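PDB 5EJY: myosin-I heavy chain from Dictyostelium discoideum, which powers actin-based movement with its ATPase activity, acts in the early steps of phagocytosis and adhesion, and carries a MyTH4-FERM module in its tail. Local coordinates for residues Lys292-Asn297 and Glu312-Gln317; Asp229-Ser234 and Lys241-Thr246; Asn320-Ser325 and Glu402-Ala407; Ile247-Ser250 and Glu255-Ile258. All blocks are in the same frame, centred on the assembly; numbering follows the deposited sequence.

Contact 1: Lys292-Asn297 and Glu312-Gln317; sequences KLFFDN and EFYYHQ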
loop_
_atom_site.group_PDB
_atom_site.type_symbol
_atom_site.label_atom_id
_atom_site.label_comp_id
_atom_site.label_asym_id
_atom_site.label_seq_id
_atom_site.Cartn_x
_atom_site.Cartn_y
_atom_site.Cartn_z
ATOM N N LYS A 292 8.779 -2.155 11.510
ATOM C CA LYS A 292 8.928 -0.700 11.471
ATOM C C LYS A 292 9.176 -0.121 12.861
ATOM O O LYS A 292 10.017 0.773 13.049
ATOM C CB LYS A 292 7.653 -0.068 10.892
ATOM C CG LYS A 292 7.678 1.478 10.813
ATOM C CD LYS A 292 6.394 1.988 10.139
ATOM C CE LYS A 292 6.339 3.518 10.088
ATOM N NZ LYS A 292 5.044 3.928 9.451
ATOM N N LEU A 293 8.416 -0.616 13.833
ATOM C CA LEU A 293 8.378 -0.003 15.163
ATOM C C LEU A 293 8.883 -0.976 16.218
ATOM O O LEU A 293 8.547 -2.161 16.192
ATOM C CB LEU A 293 6.949 0.438 15.489
ATOM C CG LEU A 293 6.421 1.578 14.610
ATOM C CD1 LEU A 293 4.906 1.596 14.571
ATOM C CD2 LEU A 293 6.970 2.912 15.110
ATOM N N PHE A 294 9.704 -0.477 17.136
ATOM C CA PHE A 294 10.294 -1.328 18.159
ATOM C C PHE A 294 9.813 -0.947 19.551
ATOM O O PHE A 294 10.418 -0.118 20.224
ATOM C CB PHE A 294 11.817 -1.285 18.055
ATOM C CG PHE A 294 12.327 -1.840 16.760
ATOM C CD1 PHE A 294 12.313 -1.070 15.608
ATOM C CD2 PHE A 294 12.771 -3.145 16.682
ATOM C CE1 PHE A 294 12.762 -1.586 14.414
ATOM C CE2 PHE A 294 13.220 -3.672 15.492
ATOM C CZ PHE A 294 13.222 -2.902 14.360
ATOM N N PHE A 295 8.716 -1.565 19.974
ATOM C CA PHE A 295 8.091 -1.249 21.253
ATOM C C PHE A 295 8.519 -2.243 22.330
ATOM O O PHE A 295 8.662 -3.443 22.072
ATOM C CB PHE A 295 6.569 -1.259 21.116
ATOM C CG PHE A 295 6.029 -0.174 20.224
ATOM C CD1 PHE A 295 6.686 1.039 20.101
ATOM C CD2 PHE A 295 4.847 -0.362 19.520
ATOM C CE1 PHE A 295 6.180 2.041 19.285
ATOM C CE2 PHE A 295 4.340 0.639 18.707
ATOM C CZ PHE A 295 5.007 1.839 18.593
ATOM N N ASP A 296 8.735 -1.739 23.539
ATOM C CA ASP A 296 9.073 -2.611 24.653
ATOM C C ASP A 296 7.795 -3.075 25.343
ATOM O O ASP A 296 7.564 -2.779 26.513
ATOM C CB ASP A 296 10.044 -1.925 25.629
ATOM C CG ASP A 296 9.583 -0.541 26.067
ATOM O OD1 ASP A 296 8.645 0.029 25.467
ATOM O OD2 ASP A 296 10.187 -0.008 27.024
ATOM N N ASN A 297 6.973 -3.809 24.594
ATOM C CA ASN A 297 5.624 -4.157 25.029
ATOM C C ASN A 297 5.369 -5.658 25.158
ATOM O O ASN A 297 4.216 -6.096 25.219
ATOM C CB ASN A 297 4.599 -3.545 24.072
ATOM C CG ASN A 297 4.734 -4.078 22.662
ATOM O OD1 ASN A 297 5.519 -4.991 22.410
ATOM N ND2 ASN A 297 3.962 -3.516 21.735
ATOM N N GLU A 312 12.754 -13.747 14.413
ATOM C CA GLU A 312 13.439 -14.338 13.253
ATOM C C GLU A 312 13.284 -13.494 11.988
ATOM O O GLU A 312 14.250 -13.304 11.241
ATOM C CB GLU A 312 12.941 -15.765 12.983
ATOM C CG GLU A 312 13.130 -16.715 14.153
ATOM C CD GLU A 312 14.591 -17.067 14.413
ATOM O OE1 GLU A 312 15.420 -16.963 13.480
ATOM O OE2 GLU A 312 14.909 -17.448 15.562
ATOM N N PHE A 313 12.073 -12.999 11.725
ATOM C CA PHE A 313 11.893 -12.094 10.592
ATOM C C PHE A 313 12.831 -10.897 10.794
ATOM O O PHE A 313 13.537 -10.468 9.870
ATOM C CB PHE A 313 10.434 -11.606 10.485
ATOM C CG PHE A 313 9.510 -12.548 9.722
ATOM C CD1 PHE A 313 9.963 -13.276 8.638
ATOM C CD2 PHE A 313 8.167 -12.670 10.088
ATOM C CE1 PHE A 313 9.101 -14.133 7.939
ATOM C CE2 PHE A 313 7.305 -13.510 9.397
ATOM C CZ PHE A 313 7.772 -14.244 8.320
ATOM N N TYR A 314 12.847 -10.365 12.006
ATOM C CA TYR A 314 13.677 -9.191 12.266
ATOM C C TYR A 314 15.185 -9.426 12.071
ATOM O O TYR A 314 15.869 -8.576 11.501
ATOM C CB TYR A 314 13.399 -8.584 13.646
ATOM C CG TYR A 314 14.372 -7.466 13.953
ATOM C CD1 TYR A 314 14.453 -6.351 13.120
ATOM C CD2 TYR A 314 15.236 -7.540 15.038
ATOM C CE1 TYR A 314 15.363 -5.322 13.372
ATOM C CE2 TYR A 314 16.149 -6.502 15.305
ATOM C CZ TYR A 314 16.200 -5.404 14.474
ATOM O OH TYR A 314 17.105 -4.386 14.735
ATOM N N TYR A 315 15.708 -10.561 12.536
ATOM C CA TYR A 315 17.137 -10.840 12.357
ATOM C C TYR A 315 17.536 -10.785 10.889
ATOM O O TYR A 315 18.612 -10.300 10.558
ATOM C CB TYR A 315 17.542 -12.203 12.932
ATOM C CG TYR A 315 17.247 -12.386 14.397
ATOM C CD1 TYR A 315 17.272 -11.317 15.272
ATOM C CD2 TYR A 315 16.912 -13.645 14.902
ATOM C CE1 TYR A 315 16.989 -11.491 16.619
ATOM C CE2 TYR A 315 16.636 -13.827 16.238
ATOM C CZ TYR A 315 16.675 -12.751 17.092
ATOM O OH TYR A 315 16.390 -12.939 18.428
ATOM N N HIS A 316 16.683 -11.293 10.004
ATOM C CA HIS A 316 16.977 -11.235 8.572
ATOM C C HIS A 316 17.051 -9.792 8.096
ATOM O O HIS A 316 17.903 -9.436 7.282
ATOM C CB HIS A 316 15.909 -11.973 7.758
ATOM C CG HIS A 316 15.892 -13.450 7.986
ATOM N ND1 HIS A 316 14.982 -14.064 8.818
ATOM C CD2 HIS A 316 16.677 -14.435 7.494
ATOM C CE1 HIS A 316 15.203 -15.365 8.827
ATOM N NE2 HIS A 316 16.224 -15.617 8.027
ATOM N N GLN A 317 16.126 -8.979 8.593
ATOM C CA GLN A 317 16.065 -7.555 8.250
ATOM C C GLN A 317 17.312 -6.807 8.726
ATOM O O GLN A 317 17.924 -6.066 7.965
ATOM C CB GLN A 317 14.817 -6.941 8.881
ATOM C CG GLN A 317 14.765 -5.424 8.912
ATOM C CD GLN A 317 13.459 -4.922 9.508
ATOM O OE1 GLN A 317 12.428 -5.577 9.379
ATOM N NE2 GLN A 317 13.504 -3.782 10.190
#

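Contact 2: Asp229-Ser234 and Lys241-Thr246; sequences DLSQRS and KENGFT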
loop_
_atom_site.group_PDB
_atom_site.type_symbol
_atom_site.label_atom_id
_atom_site.label_comp_id
_atom_site.label_asym_id
_atom_site.label_seq_id
_atom_site.Cartn_x
_atom_site.Cartn_y
_atom_site.Cartn_z
ATOM N N ASP A 229 -3.411 -8.998 8.928
ATOM C CA ASP A 229 -3.686 -10.273 8.260
ATOM C C ASP A 229 -2.404 -11.096 8.124
ATOM O O ASP A 229 -2.375 -12.282 8.459
ATOM C CB ASP A 229 -4.297 -9.996 6.884
ATOM C CG ASP A 229 -4.914 -11.224 6.240
ATOM O OD1 ASP A 229 -5.180 -12.242 6.929
ATOM O OD2 ASP A 229 -5.154 -11.149 5.021
ATOM N N LEU A 230 -1.340 -10.475 7.625
ATOM C CA LEU A 230 -0.078 -11.190 7.456
ATOM C C LEU A 230 0.513 -11.617 8.802
ATOM O O LEU A 230 1.077 -12.696 8.916
ATOM C CB LEU A 230 0.953 -10.346 6.701
ATOM C CG LEU A 230 1.291 -10.808 5.286
ATOM C CD1 LEU A 230 2.587 -10.133 4.830
ATOM C CD2 LEU A 230 1.403 -12.339 5.200
ATOM N N SER A 231 0.385 -10.766 9.814
ATOM C CA SER A 231 0.856 -11.129 11.147
ATOM C C SER A 231 0.133 -12.393 11.619
ATOM O O SER A 231 0.759 -13.379 12.011
ATOM C CB SER A 231 0.606 -9.981 12.127
ATOM O OG SER A 231 1.330 -8.818 11.733
ATOM N N GLN A 232 -1.193 -12.363 11.562
ATOM C CA GLN A 232 -1.981 -13.509 12.021
ATOM C C GLN A 232 -1.620 -14.772 11.235
ATOM O O GLN A 232 -1.425 -15.849 11.813
ATOM C CB GLN A 232 -3.477 -13.195 11.917
ATOM C CG GLN A 232 -4.373 -14.378 12.289
ATOM C CD GLN A 232 -5.842 -13.986 12.396
ATOM O OE1 GLN A 232 -6.273 -12.975 11.838
ATOM N NE2 GLN A 232 -6.615 -14.784 13.125
ATOM N N ARG A 233 -1.499 -14.636 9.919
ATOM C CA ARG A 233 -1.182 -15.772 9.067
ATOM C C ARG A 233 0.237 -16.328 9.263
ATOM O O ARG A 233 0.485 -17.501 8.986
ATOM C CB ARG A 233 -1.429 -15.422 7.597
ATOM C CG ARG A 233 -2.892 -15.091 7.299
ATOM C CD ARG A 233 -3.042 -14.552 5.895
ATOM N NE ARG A 233 -2.611 -15.553 4.937
ATOM C CZ ARG A 233 -3.382 -16.549 4.510
ATOM N NH1 ARG A 233 -4.638 -16.655 4.939
ATOM N NH2 ARG A 233 -2.896 -17.433 3.648
ATOM N N SER A 234 1.153 -15.493 9.738
ATOM C CA SER A 234 2.516 -15.939 10.051
ATOM C C SER A 234 2.611 -16.434 11.483
ATOM O O SER A 234 3.676 -16.843 11.927
ATOM C CB SER A 234 3.507 -14.781 9.864
ATOM O OG SER A 234 3.395 -14.232 8.567
ATOM N N LYS A 241 -0.109 -3.160 15.266
ATOM C CA LYS A 241 0.179 -2.000 16.123
ATOM C C LYS A 241 1.020 -2.422 17.325
ATOM O O LYS A 241 1.768 -1.616 17.879
ATOM C CB LYS A 241 -1.108 -1.293 16.584
ATOM C CG LYS A 241 -1.954 -0.717 15.452
ATOM N N GLU A 242 0.894 -3.685 17.733
ATOM C CA GLU A 242 1.711 -4.219 18.822
ATOM C C GLU A 242 3.054 -4.781 18.366
ATOM O O GLU A 242 4.091 -4.463 18.947
ATOM C CB GLU A 242 0.945 -5.291 19.603
ATOM C CG GLU A 242 -0.306 -4.770 20.270
ATOM C CD GLU A 242 -0.903 -5.765 21.249
ATOM O OE1 GLU A 242 -0.660 -6.988 21.098
ATOM O OE2 GLU A 242 -1.614 -5.313 22.176
ATOM N N ASN A 243 3.044 -5.613 17.327
ATOM C CA ASN A 243 4.283 -6.227 16.856
ATOM C C ASN A 243 5.163 -5.267 16.043
ATOM O O ASN A 243 6.341 -5.530 15.837
ATOM C CB ASN A 243 4.032 -7.548 16.098
ATOM C CG ASN A 243 3.282 -7.353 14.783
ATOM O OD1 ASN A 243 3.520 -6.390 14.051
ATOM N ND2 ASN A 243 2.389 -8.291 14.465
ATOM N N GLY A 244 4.578 -4.167 15.578
ATOM C CA GLY A 244 5.339 -3.110 14.920
ATOM C C GLY A 244 5.686 -3.333 13.459
ATOM O O GLY A 244 6.429 -2.544 12.869
ATOM N N PHE A 245 5.147 -4.394 12.864
ATOM C CA PHE A 245 5.380 -4.674 11.444
ATOM C C PHE A 245 4.406 -3.897 10.559
ATOM O O PHE A 245 3.287 -3.609 10.969
ATOM C CB PHE A 245 5.209 -6.175 11.147
ATOM C CG PHE A 245 6.412 -7.025 11.502
ATOM C CD1 PHE A 245 6.802 -7.183 12.823
ATOM C CD2 PHE A 245 7.128 -7.683 10.509
ATOM C CE1 PHE A 245 7.872 -7.993 13.154
ATOM C CE2 PHE A 245 8.217 -8.491 10.827
ATOM C CZ PHE A 245 8.587 -8.649 12.154
ATOM N N THR A 246 4.838 -3.553 9.348
ATOM C CA THR A 246 3.946 -2.949 8.357
ATOM C C THR A 246 4.359 -3.470 7.001
ATOM O O THR A 246 5.381 -4.140 6.872
ATOM C CB THR A 246 4.025 -1.390 8.304
ATOM O OG1 THR A 246 5.281 -0.971 7.729
ATOM C CG2 THR A 246 3.861 -0.782 9.701
#

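Contact 3: Asn320-Ser325 and Glu402-Ala407; sequences NDLFNS and EKHPLA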
loop_
_atom_site.group_PDB
_atom_site.type_symbol
_atom_site.label_atom_id
_atom_site.label_comp_id
_atom_site.label_asym_id
_atom_site.label_seq_id
_atom_site.Cartn_x
_atom_site.Cartn_y
_atom_site.Cartn_z
ATOM N N ASN A 320 20.443 -7.777 6.838
ATOM C CA ASN A 320 20.455 -7.108 5.543
ATOM C C ASN A 320 20.756 -5.616 5.648
ATOM O O ASN A 320 21.459 -5.062 4.804
ATOM C CB ASN A 320 19.140 -7.331 4.799
ATOM C CG ASN A 320 18.952 -8.776 4.391
ATOM O OD1 ASN A 320 19.929 -9.498 4.175
ATOM N ND2 ASN A 320 17.697 -9.209 4.283
ATOM N N ASP A 321 20.236 -4.965 6.681
ATOM C CA ASP A 321 20.528 -3.554 6.863
ATOM C C ASP A 321 22.018 -3.348 7.191
ATOM O O ASP A 321 22.619 -2.374 6.761
ATOM C CB ASP A 321 19.653 -2.934 7.949
ATOM C CG ASP A 321 18.217 -2.689 7.482
ATOM O OD1 ASP A 321 17.980 -2.634 6.262
ATOM O OD2 ASP A 321 17.336 -2.538 8.342
ATOM N N LEU A 322 22.606 -4.263 7.952
ATOM C CA LEU A 322 24.017 -4.120 8.329
ATOM C C LEU A 322 24.949 -4.441 7.165
ATOM O O LEU A 322 26.165 -4.215 7.245
ATOM C CB LEU A 322 24.335 -4.945 9.582
ATOM C CG LEU A 322 23.559 -4.458 10.803
ATOM C CD1 LEU A 322 23.858 -5.283 12.040
ATOM C CD2 LEU A 322 23.864 -2.974 11.057
ATOM N N PHE A 323 24.374 -4.943 6.074
ATOM C CA PHE A 323 25.103 -5.161 4.825
ATOM C C PHE A 323 24.902 -3.974 3.881
ATOM O O PHE A 323 25.406 -3.963 2.756
ATOM C CB PHE A 323 24.660 -6.469 4.136
ATOM C CG PHE A 323 25.542 -7.668 4.455
ATOM C CD1 PHE A 323 26.199 -7.766 5.670
ATOM C CD2 PHE A 323 25.713 -8.686 3.527
ATOM C CE1 PHE A 323 27.010 -8.857 5.960
ATOM C CE2 PHE A 323 26.519 -9.783 3.810
ATOM C CZ PHE A 323 27.169 -9.865 5.030
ATOM N N ASN A 324 24.164 -2.975 4.356
ATOM C CA ASN A 324 23.870 -1.772 3.588
ATOM C C ASN A 324 24.875 -0.686 3.981
ATOM O O ASN A 324 24.933 -0.306 5.147
ATOM C CB ASN A 324 22.439 -1.320 3.919
ATOM C CG ASN A 324 21.990 -0.103 3.118
ATOM O OD1 ASN A 324 22.795 0.736 2.726
ATOM N ND2 ASN A 324 20.689 -0.006 2.882
ATOM N N SER A 325 25.667 -0.195 3.027
ATOM C CA SER A 325 26.712 0.784 3.360
ATOM C C SER A 325 26.169 2.074 3.999
ATOM O O SER A 325 26.893 2.765 4.711
ATOM C CB SER A 325 27.604 1.104 2.148
ATOM O OG SER A 325 26.854 1.647 1.077
ATOM N N GLU A 402 22.476 -8.717 17.756
ATOM C CA GLU A 402 21.762 -8.093 18.867
ATOM C C GLU A 402 22.584 -7.033 19.608
ATOM O O GLU A 402 22.021 -6.173 20.287
ATOM C CB GLU A 402 21.271 -9.150 19.863
ATOM C CG GLU A 402 20.057 -9.934 19.393
ATOM C CD GLU A 402 18.828 -9.058 19.222
ATOM O OE1 GLU A 402 18.841 -7.913 19.721
ATOM O OE2 GLU A 402 17.848 -9.511 18.592
ATOM N N LYS A 403 23.905 -7.099 19.484
ATOM C CA LYS A 403 24.774 -6.162 20.202
ATOM C C LYS A 403 25.236 -4.989 19.339
ATOM O O LYS A 403 25.939 -4.097 19.825
ATOM C CB LYS A 403 25.990 -6.884 20.797
ATOM C CG LYS A 403 25.649 -7.893 21.887
ATOM C CD LYS A 403 24.929 -7.238 23.059
ATOM C CE LYS A 403 24.657 -8.238 24.178
ATOM N N HIS A 404 24.854 -4.985 18.064
ATOM C CA HIS A 404 25.178 -3.847 17.198
ATOM C C HIS A 404 24.391 -2.617 17.637
ATOM O O HIS A 404 23.239 -2.743 18.046
ATOM C CB HIS A 404 24.875 -4.176 15.739
ATOM C CG HIS A 404 25.462 -3.198 14.772
ATOM N ND1 HIS A 404 24.896 -1.964 14.527
ATOM C CD2 HIS A 404 26.574 -3.265 14.001
ATOM C CE1 HIS A 404 25.633 -1.317 13.639
ATOM N NE2 HIS A 404 26.653 -2.088 13.300
ATOM N N PRO A 405 25.021 -1.421 17.586
ATOM C CA PRO A 405 24.358 -0.176 17.986
ATOM C C PRO A 405 22.978 0.028 17.349
ATOM O O PRO A 405 22.105 0.626 17.968
ATOM C CB PRO A 405 25.324 0.912 17.478
ATOM C CG PRO A 405 26.646 0.272 17.505
ATOM C CD PRO A 405 26.417 -1.188 17.172
ATOM N N LEU A 406 22.779 -0.475 16.136
ATOM C CA LEU A 406 21.526 -0.222 15.410
ATOM C C LEU A 406 20.447 -1.282 15.644
ATOM O O LEU A 406 19.335 -1.178 15.105
ATOM C CB LEU A 406 21.800 -0.083 13.909
ATOM C CG LEU A 406 22.676 1.101 13.497
ATOM C CD1 LEU A 406 22.800 1.159 11.999
ATOM C CD2 LEU A 406 22.098 2.405 14.034
ATOM N N ALA A 407 20.764 -2.300 16.437
ATOM C CA ALA A 407 19.766 -3.312 16.783
ATOM C C ALA A 407 18.581 -2.691 17.489
ATOM O O ALA A 407 18.745 -1.836 18.350
ATOM C CB ALA A 407 20.382 -4.411 17.658
#

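Contact 4: Ile247-Ser250 and Glu255-Ile258; sequences IIES and ERDI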
loop_
_atom_site.group_PDB
_atom_site.type_symbol
_atom_site.label_atom_id
_atom_site.label_comp_id
_atom_site.label_asym_id
_atom_site.label_seq_id
_atom_site.Cartn_x
_atom_site.Cartn_y
_atom_site.Cartn_z
ATOM N N ILE A 247 3.580 -3.132 5.985
ATOM C CA ILE A 247 3.917 -3.493 4.625
ATOM C C ILE A 247 4.408 -2.225 3.951
ATOM O O ILE A 247 3.751 -1.189 4.037
ATOM C CB ILE A 247 2.682 -4.042 3.876
ATOM C CG1 ILE A 247 2.222 -5.363 4.523
ATOM C CG2 ILE A 247 3.018 -4.269 2.399
ATOM C CD1 ILE A 247 0.863 -5.858 4.033
ATOM N N ILE A 248 5.567 -2.306 3.302
ATOM C CA ILE A 248 6.117 -1.168 2.576
ATOM C C ILE A 248 6.153 -1.448 1.078
ATOM O O ILE A 248 5.965 -2.594 0.646
ATOM C CB ILE A 248 7.546 -0.776 3.092
ATOM C CG1 ILE A 248 8.516 -1.953 2.971
ATOM C CG2 ILE A 248 7.470 -0.274 4.523
ATOM C CD1 ILE A 248 9.300 -1.973 1.684
ATOM N N GLU A 249 6.364 -0.401 0.285
ATOM C CA GLU A 249 6.528 -0.573 -1.149
ATOM C C GLU A 249 8.002 -0.496 -1.515
ATOM O O GLU A 249 8.767 0.277 -0.935
ATOM C CB GLU A 249 5.711 0.456 -1.944
ATOM C CG GLU A 249 5.946 1.871 -1.552
ATOM C CD GLU A 249 5.112 2.859 -2.362
ATOM O OE1 GLU A 249 5.711 3.626 -3.128
ATOM O OE2 GLU A 249 3.870 2.873 -2.229
ATOM N N SER A 250 8.401 -1.325 -2.465
ATOM C CA SER A 250 9.787 -1.363 -2.904
ATOM C C SER A 250 9.836 -1.299 -4.422
ATOM O O SER A 250 9.395 -2.219 -5.106
ATOM C CB SER A 250 10.467 -2.634 -2.404
ATOM O OG SER A 250 11.806 -2.710 -2.858
ATOM N N GLU A 255 12.830 1.648 -0.929
ATOM C CA GLU A 255 11.660 1.444 -0.071
ATOM C C GLU A 255 10.971 2.743 0.320
ATOM O O GLU A 255 11.631 3.742 0.623
ATOM C CB GLU A 255 12.049 0.698 1.211
ATOM C CG GLU A 255 12.701 -0.645 1.003
ATOM C CD GLU A 255 13.032 -1.327 2.327
ATOM O OE1 GLU A 255 12.931 -0.664 3.386
ATOM O OE2 GLU A 255 13.380 -2.526 2.309
ATOM N N ARG A 256 9.637 2.723 0.324
ATOM C CA ARG A 256 8.853 3.842 0.814
ATOM C C ARG A 256 7.749 3.347 1.744
ATOM O O ARG A 256 7.119 2.311 1.494
ATOM C CB ARG A 256 8.223 4.642 -0.339
ATOM C CG ARG A 256 9.201 5.464 -1.192
ATOM C CD ARG A 256 9.750 6.690 -0.428
ATOM N NE ARG A 256 10.694 7.451 -1.243
ATOM C CZ ARG A 256 12.008 7.227 -1.276
ATOM N NH1 ARG A 256 12.546 6.268 -0.528
ATOM N NH2 ARG A 256 12.790 7.970 -2.056
ATOM N N ASP A 257 7.521 4.111 2.802
ATOM C CA ASP A 257 6.530 3.799 3.813
ATOM C C ASP A 257 5.133 3.831 3.198
ATOM O O ASP A 257 4.857 4.625 2.297
ATOM C CB ASP A 257 6.631 4.838 4.940
ATOM C CG ASP A 257 5.640 4.596 6.062
ATOM O OD1 ASP A 257 5.855 3.652 6.839
ATOM O OD2 ASP A 257 4.651 5.348 6.175
ATOM N N ILE A 258 4.258 2.960 3.686
ATOM C CA ILE A 258 2.843 3.024 3.331
ATOM C C ILE A 258 2.074 3.338 4.615
ATOM O O ILE A 258 2.201 2.619 5.602
ATOM C CB ILE A 258 2.354 1.686 2.724
ATOM C CG1 ILE A 258 3.097 1.359 1.418
ATOM C CG2 ILE A 258 0.839 1.733 2.467
ATOM C CD1 ILE A 258 2.789 -0.077 0.875
HETATM O O HOH W 1 4.363 0.893 5.751
HETATM O O HOH W 2 3.488 4.958 -0.075
#

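Contact 1: Lys292-Asn297 and Glu312-Gln317
The rings of Phe294 and Tyr314 meet edge to face, with Phe294 offering the edge. Its CE2 stands 3.4 Å above the plane of Tyr314, off centre toward the rim, on the side of Tyr314 CE1. Phe294 CZ is also 3.4 Å from Tyr314 CE1, so two adjacent atoms of one rim bear on the other ring. The planes are inclined by 68° and the centroids lie 5.0 Å apart, a T-shaped pair. Gln317 NE2 comes in from one helical turn on: it lies in plane at the edge of Tyr314 and comes within 4.3 Å of Phe294 CZ, at the edge of that ring too.

With CG anti to the backbone N (chi1 174°), Tyr314 leans out of helix 304-322 to meet the loop. This is where the chain, having left strand 285-291 of the ubiquitin-like lobe of the FERM domain, passes toward the first long helix of the helical central lobe; Phe294 thus ties the linker back onto that helix. The polar ends look beyond the pair: Tyr314 OH accepts from the backbone N of Asn408, and Gln317 OE1 from the backbone N of Lys291. An alanine at position Tyr314 is likely to leave the edge of Phe294 facing a gap and the N-H of Asn408 without its hydroxyl partner. On the linker side, Phe294 N is bonded to Tyr494 OH of helix 484-499, and Lys292 O to Ser410 OG, which pin the backbone on both sides of Leu293.

Contact 2: Asp229-Ser234 and Lys241-Thr246
Asn243 and Ser231 are joined by one side-chain hydrogen bond, with nitrogen ND2 of Asn243 as donor and OG of Ser231 as acceptor, 3.0 Å apart and with 155° at the hydrogen. The hydroxyl lies a little out of the amide plane. Each end has a second bond: Ser231 OG reaches back to Ser227 O in its own helix, and Asn243 ND2 also bonds Arg237 O.

Bonds within each segment shape the surroundings. On the amide's other side Asn243 OD1 accepts from Phe245 N at 2.8 Å, almost straight and in the carbonyl plane, an Asx turn that leads the chain from helix 240-243 into strand 245-251. CG lies between the backbone N and the carbonyl carbon (chi1 66°), which folds the amide back over the turn. Gly244 in the middle takes a positive phi of 81°, which favours glycine. At the end of helix 223-233, Leu230 O is held from opposite faces by Ser234 N and Ser234 OG, the hydroxyl at 2.8 Å.

Beyond the bond, Ser231 CB comes to 3.4 Å from Asn243 ND2. Phe245, the next residue into the strand, turns to Phe289 of the ubiquitin-like sheet and to Phe313.

A leucine in place of Asn243 would probably leave the N-H of Phe245 and the carbonyl of Arg237 without their mates and free the turn to shift. Because ND2 serves two acceptors and OD1 one donor, the amide is fixed in rotation, and a buried pair of polar side chains has a partner for each polar atom named.

Contact 3: Asn320-Ser325 and Glu402-Ala407
A CH-pi contact joins the late part of helix 304-322 to the loop that follows helix 390-402: Leu322 lays a methyl on the ring of His404. Both elements belong to the helical central lobe of the FERM domain, and the loop then runs on to strand 410-415 of the last lobe.

Leu322 CD2 sits 3.6 Å from the His404 centroid and 14° off the ring normal, with CE1 as its nearest ring atom. The other branch, Leu322 CD1, lies toward the opposite end of the ring, 3.8 Å from His404 CG, so the leucine fork spans the imidazole. The two side chains come from opposite directions, His404 with CG anti to its own backbone N (chi1 -167°), which carries the ring out toward Leu322. Beside the ring, Leu406 CD1 approaches Leu322 CD2 more loosely, at 4.4 Å.

Pro405 CD takes the second face of the imidazole, 3.1 Å above its plane, so the ring is sandwiched between aliphatic groups. Its rotation is set at the edge: Leu406 N donates to His404 ND1 over 3.0 Å, nearly straight at 169° and in the ring plane. A type I turn from His404 to Ala407, closed by Ala407 N on His404 O, supplies that N-H. Tyr333 of helix 331-346 meets the ring edge-to-face.

Since ND1 accepts a hydrogen bond from Leu406 N, it should carry no proton of its own; the ring is therefore probably neutral, protonated on NE2, which suits its largely apolar surroundings.

Contact 4: Ile247-Ser250 and Glu255-Ile258
Glu249 and Arg256 pair as an antiparallel hydrogen-bonded couple: Glu249 N donates to Arg256 O at 3.1 Å, and Arg256 N to Glu249 O at 2.9 Å. Toward the hairpin turn, Ser250 and Glu255 form the non-hydrogen-bonded pair.

In the other direction, away from the turn, waters link the chains. One bonds to Ile247 O and accepts from Ile258 N, 2.9 Å from its oxygen. A second water donates to Asp257 O at 2.8 Å and, weakly, to Glu249 OE2. The other carboxylate oxygen, Glu249 OE1, forms a salt bridge with Lys270. The guanidinium of Arg256 does not pair with the Glu249 carboxylate: bent at chi2 (-71°), its chain swings round and NH1 donates to Glu255 O from above the carbonyl plane. Glu255 OE1 pairs with Lys290, while both oxygens of Asp257 are taken, by Lys292 and Gln485; its N-H goes to Asp483.

Aliphatic carbons pack alongside. Ile248 CD1 rests on Glu255 CG at 3.7 Å, and Ile258 CD1 lies against the backbone, 3.6 Å from Glu249 N.

Strand 254-256 is an outermost strand of a five-stranded mixed sheet ordered 2-1-5-3-4, and this short hairpin is the strand 3-strand 4 unit of the ubiquitin-like beta-grasp fold.

How the contacts relate
Along the chain the order is contact 2, contact 4, contact 1, contact 3, one closing before the next opens. Contacts 2 and 4 share strand 245-251 and lie in the ubiquitin-like lobe, their centres about 15 Å apart. Contact 1 sits where that lobe meets the helical one: Gly244 O probably accepts hydrogen bonds from Lys292 N and Leu293 N, and Lys292 NZ reaches Asp257 OD1 of contact 4 in a 2.7 Å salt bridge. Contact 3 follows on helix 304-322, its centre about 12 Å from that of contact 1, while contacts 2 and 3 do not touch. The linker 292-297 thus couples lobes of one FERM domain, consistent with a compact tail module.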